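Local coordinates for protein uroporphyrinogen III cosynthase (HemD) (Helicobacter pylori, PDB 3P9Z) that probably catalyses the cyclization of the linear tetrapyrrole hydroxymethylbilane to the macrocyclic uroporphyrinogen III, a step of porphyrin and heme biosynthesis, at residues A[22-27]-A[142-147]. Residues are numbered along the deposited sequence; the frame is centred on the assembly and turned at random. Where two conformers were deposited one is given.
Sequences ILNEFC and YENKLK
Phe26 touches both Tyr142 and Asn144 on one face of an antiparallel strand pair. The Phe26 and Tyr142 side chains run alongside each other in the same direction, their ring planes inclined at 60°, with Phe26 CD1 3.5 Å from Tyr142 CD2. Toward the other neighbour, Phe26 CE1 meets Asn144 CB at 3.5 Å, and the Asn144 amide is stacked against the ring, OD1 over one face near the rim. Asn144 CG is anti to the backbone N (chi1 -178°), which carries the amide to the Phe26 ring; OD1 also lies 3.3 Å from Asn24 CB.

The opposite face carries Glu25, Cys27, Glu143 and Lys145, where contact is sparser: Cys27 SG lies 3.9 Å from Lys145 CD. The Glu143 carboxylate turns elsewhere, bonding through OE1 to Tyr29 OH.

The backbones fix this register. Glu25 pairs with Lys145 and Cys27 with Glu143 through reciprocal N-H to O bonds, Cys27 N to Glu143 O being 2.8 Å long and nearly straight at 169°. Beyond the strand, Lys147 N bonds Leu23 O, and the extended Lys147 chain runs past that carbonyl until NZ reaches Ile22 O at 2.8 Å, approaching from above the carbonyl plane.

Helix 46-55 touches Phe26 and Tyr142 through Asn47, whereas helix 170-179 touches Asn24 and Asn144 through His172 and Ser171. The pair thus bridges the two alpha/beta domains, the two-stranded connection known from uroporphyrinogen-III synthases. Its chemistry is mainly backbone hydrogen bonding with a small aromatic-amide cluster; the Glu25 and Lys147 charges do not touch, OE1 and NZ being 5.6 Å apart, which suggests at most a modest electrostatic contribution from that pair.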
ATOM      1  N   ILE A  22       8.305   5.562 -10.088  1.00 25.54           N
ATOM      2  CA  ILE A  22       8.282   5.088  -8.701  1.00 25.00           C
ATOM      3  C   ILE A  22       8.813   6.236  -7.863  1.00 25.22           C
ATOM      4  O   ILE A  22      10.036   6.414  -7.705  1.00 24.43           O
ATOM      5  CB  ILE A  22       9.131   3.795  -8.498  1.00 25.85           C
ATOM      6  CG1 ILE A  22       8.643   2.677  -9.435  1.00 25.34           C
ATOM      7  CG2 ILE A  22       9.121   3.325  -6.987  1.00 24.40           C
ATOM      8  CD1 ILE A  22       9.648   1.497  -9.583  1.00 25.27           C
ATOM      9  N   LEU A  23       7.887   7.028  -7.333  1.00 24.39           N
ATOM     10  CA  LEU A  23       8.253   8.280  -6.688  1.00 24.39           C
ATOM     11  C   LEU A  23       8.271   8.220  -5.164  1.00 24.47           C
ATOM     12  O   LEU A  23       8.660   9.186  -4.506  1.00 23.59           O
ATOM     13  CB  LEU A  23       7.296   9.372  -7.133  1.00 24.37           C
ATOM     14  CG  LEU A  23       7.129   9.531  -8.647  1.00 24.16           C
ATOM     15  CD1 LEU A  23       6.048  10.549  -8.903  1.00 23.48           C
ATOM     16  CD2 LEU A  23       8.444   9.946  -9.272  1.00 22.24           C
ATOM     17  N   ASN A  24       7.803   7.103  -4.616  1.00 25.14           N
ATOM     18  CA  ASN A  24       7.730   6.908  -3.168  1.00 25.80           C
ATOM     19  C   ASN A  24       8.642   5.762  -2.808  1.00 26.32           C
ATOM     20  O   ASN A  24       9.010   4.974  -3.678  1.00 26.48           O
ATOM     21  CB  ASN A  24       6.298   6.561  -2.766  1.00 26.12           C
ATOM     22  CG  ASN A  24       5.351   7.696  -3.005  1.00 26.71           C
ATOM     23  OD1 ASN A  24       4.508   7.642  -3.907  1.00 27.75           O
ATOM     24  ND2 ASN A  24       5.505   8.755  -2.233  1.00 24.07           N
ATOM     25  N   GLU A  25       8.991   5.662  -1.534  1.00 26.99           N
ATOM     26  CA  GLU A  25       9.784   4.545  -1.044  1.00 28.52           C
ATOM     27  C   GLU A  25       9.365   4.186   0.384  1.00 28.85           C
ATOM     28  O   GLU A  25       8.859   5.015   1.128  1.00 29.07           O
ATOM     29  CB  GLU A  25      11.299   4.820  -1.164  1.00 28.60           C
ATOM     30  CG  GLU A  25      11.836   5.899  -0.228  1.00 31.46           C
ATOM     31  CD  GLU A  25      13.233   6.401  -0.609  1.00 35.18           C
ATOM     32  OE1 GLU A  25      13.984   5.668  -1.297  1.00 37.02           O
ATOM     33  OE2 GLU A  25      13.586   7.538  -0.209  1.00 35.44           O
ATOM     34  N   PHE A  26       9.544   2.924   0.729  1.00 30.05           N
ATOM     35  CA  PHE A  26       9.167   2.422   2.034  1.00 31.79           C
ATOM     36  C   PHE A  26      10.340   2.471   2.968  1.00 32.29           C
ATOM     37  O   PHE A  26      11.450   2.103   2.613  1.00 33.35           O
ATOM     38  CB  PHE A  26       8.575   1.012   1.927  1.00 31.82           C
ATOM     39  CG  PHE A  26       7.215   0.998   1.311  1.00 32.87           C
ATOM     40  CD1 PHE A  26       6.109   1.404   2.043  1.00 33.01           C
ATOM     41  CD2 PHE A  26       7.045   0.641  -0.022  1.00 33.48           C
ATOM     42  CE1 PHE A  26       4.833   1.426   1.459  1.00 34.21           C
ATOM     43  CE2 PHE A  26       5.784   0.661  -0.607  1.00 32.85           C
ATOM     44  CZ  PHE A  26       4.679   1.053   0.135  1.00 33.54           C
ATOM     45  N   CYS A  27      10.092   3.007   4.144  1.00 33.03           N
ATOM     46  CA  CYS A  27      11.112   3.047   5.174  0.50 33.34           C
ATOM     47  C   CYS A  27      10.688   2.133   6.321  1.00 33.26           C
ATOM     48  O   CYS A  27       9.541   2.139   6.758  1.00 33.24           O
ATOM     49  CB  CYS A  27      11.384   4.484   5.620  0.50 33.19           C
ATOM     50  SG  CYS A  27      11.946   5.553   4.248  0.50 35.22           S
ATOM     51  N   TYR A 142       6.476   0.668   9.380  1.00 26.17           N
ATOM     52  CA  TYR A 142       6.905   1.231   8.096  1.00 27.36           C
ATOM     53  C   TYR A 142       6.239   2.561   7.793  1.00 28.44           C
ATOM     54  O   TYR A 142       5.225   2.914   8.400  1.00 27.58           O
ATOM     55  CB  TYR A 142       6.715   0.234   6.927  1.00 26.56           C
ATOM     56  CG  TYR A 142       5.296   0.149   6.422  1.00 26.57           C
ATOM     57  CD1 TYR A 142       4.372  -0.681   7.049  1.00 25.69           C
ATOM     58  CD2 TYR A 142       4.864   0.912   5.330  1.00 26.33           C
ATOM     59  CE1 TYR A 142       3.061  -0.766   6.616  1.00 24.97           C
ATOM     60  CE2 TYR A 142       3.521   0.834   4.882  1.00 26.36           C
ATOM     61  CZ  TYR A 142       2.643  -0.019   5.535  1.00 25.43           C
ATOM     62  OH  TYR A 142       1.332  -0.128   5.140  1.00 28.05           O
ATOM     63  N   GLU A 143       6.845   3.283   6.848  1.00 30.21           N
ATOM     64  CA  GLU A 143       6.300   4.525   6.335  1.00 31.49           C
ATOM     65  C   GLU A 143       6.520   4.577   4.827  1.00 32.10           C
ATOM     66  O   GLU A 143       7.585   4.186   4.325  1.00 32.39           O
ATOM     67  CB  GLU A 143       6.968   5.716   7.013  1.00 31.77           C
ATOM     68  CG  GLU A 143       6.289   7.035   6.717  1.00 36.22           C
ATOM     69  CD  GLU A 143       6.989   8.228   7.348  1.00 41.28           C
ATOM     70  OE1 GLU A 143       8.075   8.060   7.942  1.00 42.76           O
ATOM     71  OE2 GLU A 143       6.441   9.347   7.247  1.00 45.17           O
ATOM     72  N   ASN A 144       5.493   5.024   4.109  1.00 32.44           N
ATOM     73  CA  ASN A 144       5.575   5.224   2.674  1.00 33.47           C
ATOM     74  C   ASN A 144       5.890   6.693   2.471  1.00 33.57           C
ATOM     75  O   ASN A 144       5.074   7.561   2.782  1.00 33.66           O
ATOM     76  CB  ASN A 144       4.258   4.829   1.989  1.00 34.17           C
ATOM     77  CG  ASN A 144       4.319   4.972   0.473  1.00 36.19           C
ATOM     78  OD1 ASN A 144       5.375   4.807  -0.147  1.00 37.31           O
ATOM     79  ND2 ASN A 144       3.169   5.272  -0.135  1.00 40.22           N
ATOM     80  N   LYS A 145       7.090   6.958   1.970  1.00 32.91           N
ATOM     81  CA  LYS A 145       7.681   8.286   1.997  1.00 33.31           C
ATOM     82  C   LYS A 145       8.058   8.767   0.588  1.00 31.83           C
ATOM     83  O   LYS A 145       8.525   7.977  -0.239  1.00 30.94           O
ATOM     84  CB  LYS A 145       8.963   8.203   2.829  1.00 34.07           C
ATOM     85  CG  LYS A 145       9.300   9.431   3.612  1.00 37.99           C
ATOM     86  CD  LYS A 145      10.353   9.090   4.667  1.00 42.16           C
ATOM     87  CE  LYS A 145      10.924  10.346   5.311  1.00 44.38           C
ATOM     88  NZ  LYS A 145      11.898  11.008   4.394  1.00 46.69           N
ATOM     89  N   LEU A 146       7.905  10.068   0.353  1.00 30.96           N
ATOM     90  CA  LEU A 146       8.325  10.705  -0.902  1.00 29.96           C
ATOM     91  C   LEU A 146       9.831  10.573  -1.147  1.00 29.54           C
ATOM     92  O   LEU A 146      10.619  10.897  -0.274  1.00 28.33           O
ATOM     93  CB  LEU A 146       7.949  12.193  -0.897  1.00 29.76           C
ATOM     94  CG  LEU A 146       8.333  12.961  -2.170  1.00 29.91           C
ATOM     95  CD1 LEU A 146       7.477  12.502  -3.350  1.00 28.17           C
ATOM     96  CD2 LEU A 146       8.243  14.485  -1.988  1.00 30.45           C
ATOM     97  N   LYS A 147      10.222  10.116  -2.334  1.00 29.70           N
ATOM     98  CA  LYS A 147      11.647  10.094  -2.710  1.00 30.98           C
ATOM     99  C   LYS A 147      12.211  11.506  -2.853  1.00 31.63           C
ATOM    100  O   LYS A 147      11.492  12.447  -3.204  1.00 31.12           O
ATOM    101  CB  LYS A 147      11.880   9.357  -4.029  1.00 30.61           C
ATOM    102  CG  LYS A 147      11.694   7.878  -3.971  1.00 30.76           C
ATOM    103  CD  LYS A 147      12.066   7.244  -5.311  1.00 28.63           C
ATOM    104  CE  LYS A 147      11.939   5.742  -5.230  1.00 29.43           C
ATOM    105  NZ  LYS A 147      12.241   5.116  -6.549  1.00 31.36           N
TER